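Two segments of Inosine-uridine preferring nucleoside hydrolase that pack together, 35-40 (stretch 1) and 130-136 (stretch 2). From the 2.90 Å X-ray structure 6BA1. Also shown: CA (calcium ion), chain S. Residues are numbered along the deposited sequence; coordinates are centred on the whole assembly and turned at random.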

ATOM      1  N   ILE A  35     -18.507 -15.173  21.188  1.00 26.04           N
ATOM      2  CA  ILE A  35     -17.153 -14.655  21.198  1.00 25.16           C
ATOM      3  C   ILE A  35     -16.230 -15.849  21.089  1.00 25.64           C
ATOM      4  O   ILE A  35     -16.077 -16.606  22.029  1.00 26.51           O
ATOM      5  CB  ILE A  35     -16.860 -13.851  22.483  1.00 25.06           C
ATOM      6  CG1 ILE A  35     -17.671 -12.555  22.471  1.00 24.64           C
ATOM      7  CG2 ILE A  35     -15.373 -13.552  22.622  1.00 24.52           C
ATOM      8  CD1 ILE A  35     -17.648 -11.782  23.762  1.00 24.89           C
ATOM      9  N   THR A  36     -15.639 -16.029  19.916  1.00 25.23           N
ATOM     10  CA  THR A  36     -14.564 -16.994  19.737  1.00 25.65           C
ATOM     11  C   THR A  36     -13.283 -16.461  20.401  1.00 25.14           C
ATOM     12  O   THR A  36     -12.926 -15.305  20.206  1.00 24.18           O
ATOM     13  CB  THR A  36     -14.321 -17.249  18.247  1.00 25.49           C
ATOM     14  OG1 THR A  36     -15.444 -17.966  17.703  1.00 26.37           O
ATOM     15  CG2 THR A  36     -13.047 -18.047  18.053  1.00 25.87           C
ATOM     16  N   GLY A  37     -12.590 -17.305  21.165  1.00 25.96           N
ATOM     17  CA  GLY A  37     -11.386 -16.894  21.905  1.00 25.79           C
ATOM     18  C   GLY A  37     -10.110 -17.279  21.179  1.00 25.76           C
ATOM     19  O   GLY A  37     -10.012 -18.383  20.651  1.00 26.50           O
ATOM     20  N   THR A  38      -9.140 -16.369  21.138  1.00 25.05           N
ATOM     21  CA  THR A  38      -7.819 -16.663  20.579  1.00 25.15           C
ATOM     22  C   THR A  38      -6.749 -16.011  21.466  1.00 25.18           C
ATOM     23  O   THR A  38      -7.061 -15.578  22.581  1.00 25.37           O
ATOM     24  CB  THR A  38      -7.735 -16.257  19.074  1.00 24.38           C
ATOM     25  OG1 THR A  38      -6.615 -16.897  18.434  1.00 24.84           O
ATOM     26  CG2 THR A  38      -7.636 -14.741  18.898  1.00 23.31           C
ATOM     27  N   TYR A  39      -5.513 -15.934  20.972  1.00 25.17           N
ATOM     28  CA  TYR A  39      -4.323 -15.655  21.791  1.00 25.66           C
ATOM     29  C   TYR A  39      -3.589 -14.426  21.258  1.00 24.89           C
ATOM     30  O   TYR A  39      -3.850 -13.983  20.138  1.00 24.09           O
ATOM     31  CB  TYR A  39      -3.385 -16.867  21.757  1.00 26.79           C
ATOM     32  CG  TYR A  39      -2.854 -17.160  20.363  1.00 26.59           C
ATOM     33  CD1 TYR A  39      -1.617 -16.668  19.948  1.00 26.54           C
ATOM     34  CD2 TYR A  39      -3.613 -17.894  19.449  1.00 26.60           C
ATOM     35  CE1 TYR A  39      -1.145 -16.918  18.675  1.00 26.50           C
ATOM     36  CE2 TYR A  39      -3.147 -18.148  18.168  1.00 26.60           C
ATOM     37  CZ  TYR A  39      -1.913 -17.657  17.786  1.00 26.53           C
ATOM     38  OH  TYR A  39      -1.440 -17.885  16.522  1.00 26.66           O
ATOM     39  N   GLY A  40      -2.659 -13.892  22.048  1.00 25.34           N
ATOM     40  CA  GLY A  40      -1.811 -12.778  21.599  1.00 24.93           C
ATOM     41  C   GLY A  40      -1.599 -11.762  22.696  1.00 25.23           C
ATOM     42  O   GLY A  40      -0.560 -11.770  23.368  1.00 26.16           O
ATOM     43  N   THR A 130     -10.505  -9.725  15.675  1.00 20.39           N
ATOM     44  CA  THR A 130      -9.509  -8.714  16.043  1.00 20.16           C
ATOM     45  C   THR A 130      -8.394  -9.315  16.910  1.00 20.47           C
ATOM     46  O   THR A 130      -7.794  -8.640  17.763  1.00 20.56           O
ATOM     47  CB  THR A 130     -10.157  -7.503  16.729  1.00 20.05           C
ATOM     48  OG1 THR A 130     -10.382  -7.793  18.111  1.00 20.36           O
ATOM     49  CG2 THR A 130     -11.478  -7.139  16.063  1.00 19.98           C
ATOM     50  N   GLY A 131      -8.160 -10.609  16.695  1.00 20.83           N
ATOM     51  CA  GLY A 131      -6.949 -11.265  17.141  1.00 21.27           C
ATOM     52  C   GLY A 131      -6.344 -11.915  15.909  1.00 21.45           C
ATOM     53  O   GLY A 131      -6.772 -11.642  14.791  1.00 21.20           O
ATOM     54  N   PRO A 132      -5.339 -12.776  16.109  1.00 22.05           N
ATOM     55  CA  PRO A 132      -4.814 -13.614  15.048  1.00 22.51           C
ATOM     56  C   PRO A 132      -5.878 -14.359  14.254  1.00 22.72           C
ATOM     57  O   PRO A 132      -6.950 -14.705  14.777  1.00 22.79           O
ATOM     58  CB  PRO A 132      -3.936 -14.598  15.802  1.00 23.36           C
ATOM     59  CG  PRO A 132      -3.397 -13.781  16.931  1.00 23.21           C
ATOM     60  CD  PRO A 132      -4.480 -12.807  17.308  1.00 22.47           C
ATOM     61  N   MET A 133      -5.569 -14.607  12.988  1.00 22.99           N
ATOM     62  CA  MET A 133      -6.487 -15.246  12.057  1.00 23.41           C
ATOM     63  C   MET A 133      -6.491 -16.769  12.203  1.00 24.53           C
ATOM     64  O   MET A 133      -7.328 -17.445  11.585  1.00 25.14           O
ATOM     65  CB  MET A 133      -6.140 -14.859  10.614  1.00 23.49           C
ATOM     66  CG  MET A 133      -5.859 -13.373  10.386  1.00 22.67           C
ATOM     67  SD  MET A 133      -6.881 -12.219  11.345  1.00 21.73           S
ATOM     68  CE  MET A 133      -8.453 -12.519  10.598  1.00 21.96           C
ATOM     69  N   THR A 134      -5.553 -17.296  13.006  1.00 24.97           N
ATOM     70  CA  THR A 134      -5.403 -18.730  13.316  1.00 26.23           C
ATOM     71  C   THR A 134      -6.685 -19.554  13.303  1.00 26.88           C
ATOM     72  O   THR A 134      -6.717 -20.649  12.727  1.00 28.10           O
ATOM     73  CB  THR A 134      -4.744 -18.917  14.705  1.00 26.46           C
ATOM     74  OG1 THR A 134      -3.634 -18.014  14.843  1.00 25.91           O
ATOM     75  CG2 THR A 134      -4.259 -20.356  14.899  1.00 27.99           C
ATOM     76  N   ASN A 135      -7.726 -19.024  13.940  1.00 26.23           N
ATOM     77  CA  ASN A 135      -9.004 -19.730  14.053  1.00 26.91           C
ATOM     78  C   ASN A 135      -9.707 -19.893  12.708  1.00 27.29           C
ATOM     79  O   ASN A 135      -9.965 -21.024  12.286  1.00 28.63           O
ATOM     80  CB  ASN A 135      -9.920 -19.054  15.083  1.00 26.22           C
ATOM     81  CG  ASN A 135      -9.425 -19.213  16.516  1.00 26.40           C
ATOM     82  OD1 ASN A 135      -8.673 -20.132  16.847  1.00 27.35           O
ATOM     83  ND2 ASN A 135      -9.866 -18.318  17.377  1.00 25.66           N
ATOM     84  N   ILE A 136     -10.004 -18.790  12.028  1.00 26.33           N
ATOM     85  CA  ILE A 136     -10.702 -18.878  10.728  1.00 26.84           C
ATOM     86  C   ILE A 136      -9.870 -19.503   9.585  1.00 27.76           C
ATOM     87  O   ILE A 136     -10.430 -19.967   8.589  1.00 28.74           O
ATOM     88  CB  ILE A 136     -11.325 -17.526  10.302  1.00 25.79           C
ATOM     89  CG1 ILE A 136     -12.321 -17.754   9.152  1.00 26.62           C
ATOM     90  CG2 ILE A 136     -10.256 -16.498   9.948  1.00 24.88           C
ATOM     91  CD1 ILE A 136     -13.532 -16.855   9.179  1.00 26.12           C
TER
HETATM   92 CA    CA S 400      -6.484  -7.445  19.656  1.00 21.20          CA

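What satisfies the carbonyl of Gly37, where the strand of the first stretch runs out? The amide of Asn135 does: ND2 donates to Gly37 O across 3.3 Å, with an N-H...O angle of 153°. The distance is long for a hydrogen bond, but the angle leaves the N-H pointing reasonably well at the carbonyl oxygen. Its CA-to-CB bond points toward the first stretch, with chi1 m, and the amide reaches the carbonyl. Both amide atoms have partners: ND2 has a further hydrogen bond elsewhere in the structure, and OD1 is satisfied there too. The same nitrogen also lies close to carbon, with ND2 3.3 Å from Thr36 CG2 and 3.4 Å from Thr38 CB. These are packing contacts, and the amide nitrogen sits between the two threonine side chains as it meets the backbone oxygen of the glycine that separates them.

How does the hydroxyl of Tyr39 find a partner? Tyr39 OH donates to Thr134 OG1 at 2.8 Å, the shorter of the two hydrogen bonds that join the stretches. The threonine oxygen is the acceptor in this pair; it is also hydrogen-bonded elsewhere in the structure. The CA-to-CB bond of Tyr39 points sideways, yet with chi1 p and chi2 at 95° the far end of the side chain comes nearer to the second stretch. Thr134 OG1 sits at the ring edge, near its plane, which is where a phenol hydroxyl can point its proton while staying in the plane of the ring.

What does the rest of the tyrosine ring rest against? Pro132 CG lies over one face, and the closest side-chain approach is Tyr39 CZ to Pro132 CB at 4.2 Å, an ordinary apolar contact. The ring thus meets a nonpolar neighbour on a face and a polar one at its edge. The backbone of Tyr39 also touches the proline, with Tyr39 O 3.1 Å from Pro132 CD. This is a close contact of oxygen with carbon; a proline within a chain has no N-H to offer, so Pro132 cannot supply a backbone donor to that carbonyl.

What does the lack of a side chain at Gly131 allow? The CA atoms of Thr38 and Gly131 are 6.5 Å apart, and the methyl of Thr38 lies between the two stretches: CG2 lies 4.0 Å from Gly131 CA and also 4.0 Å from Pro132 CD. A CB on Gly131 would point toward the first stretch and fall 2.6 Å from Thr38 CG2, a clash, so the absence of a side chain makes room for the methyl. Just before this glycine, Thr130 turns its CA-to-CB bond away from the first stretch. Its carbonyl oxygen and hydroxyl have partners of their own: Thr130 O binds the calcium ion CA at 2.6 Å, and its OG1 is hydrogen-bonded elsewhere in the structure.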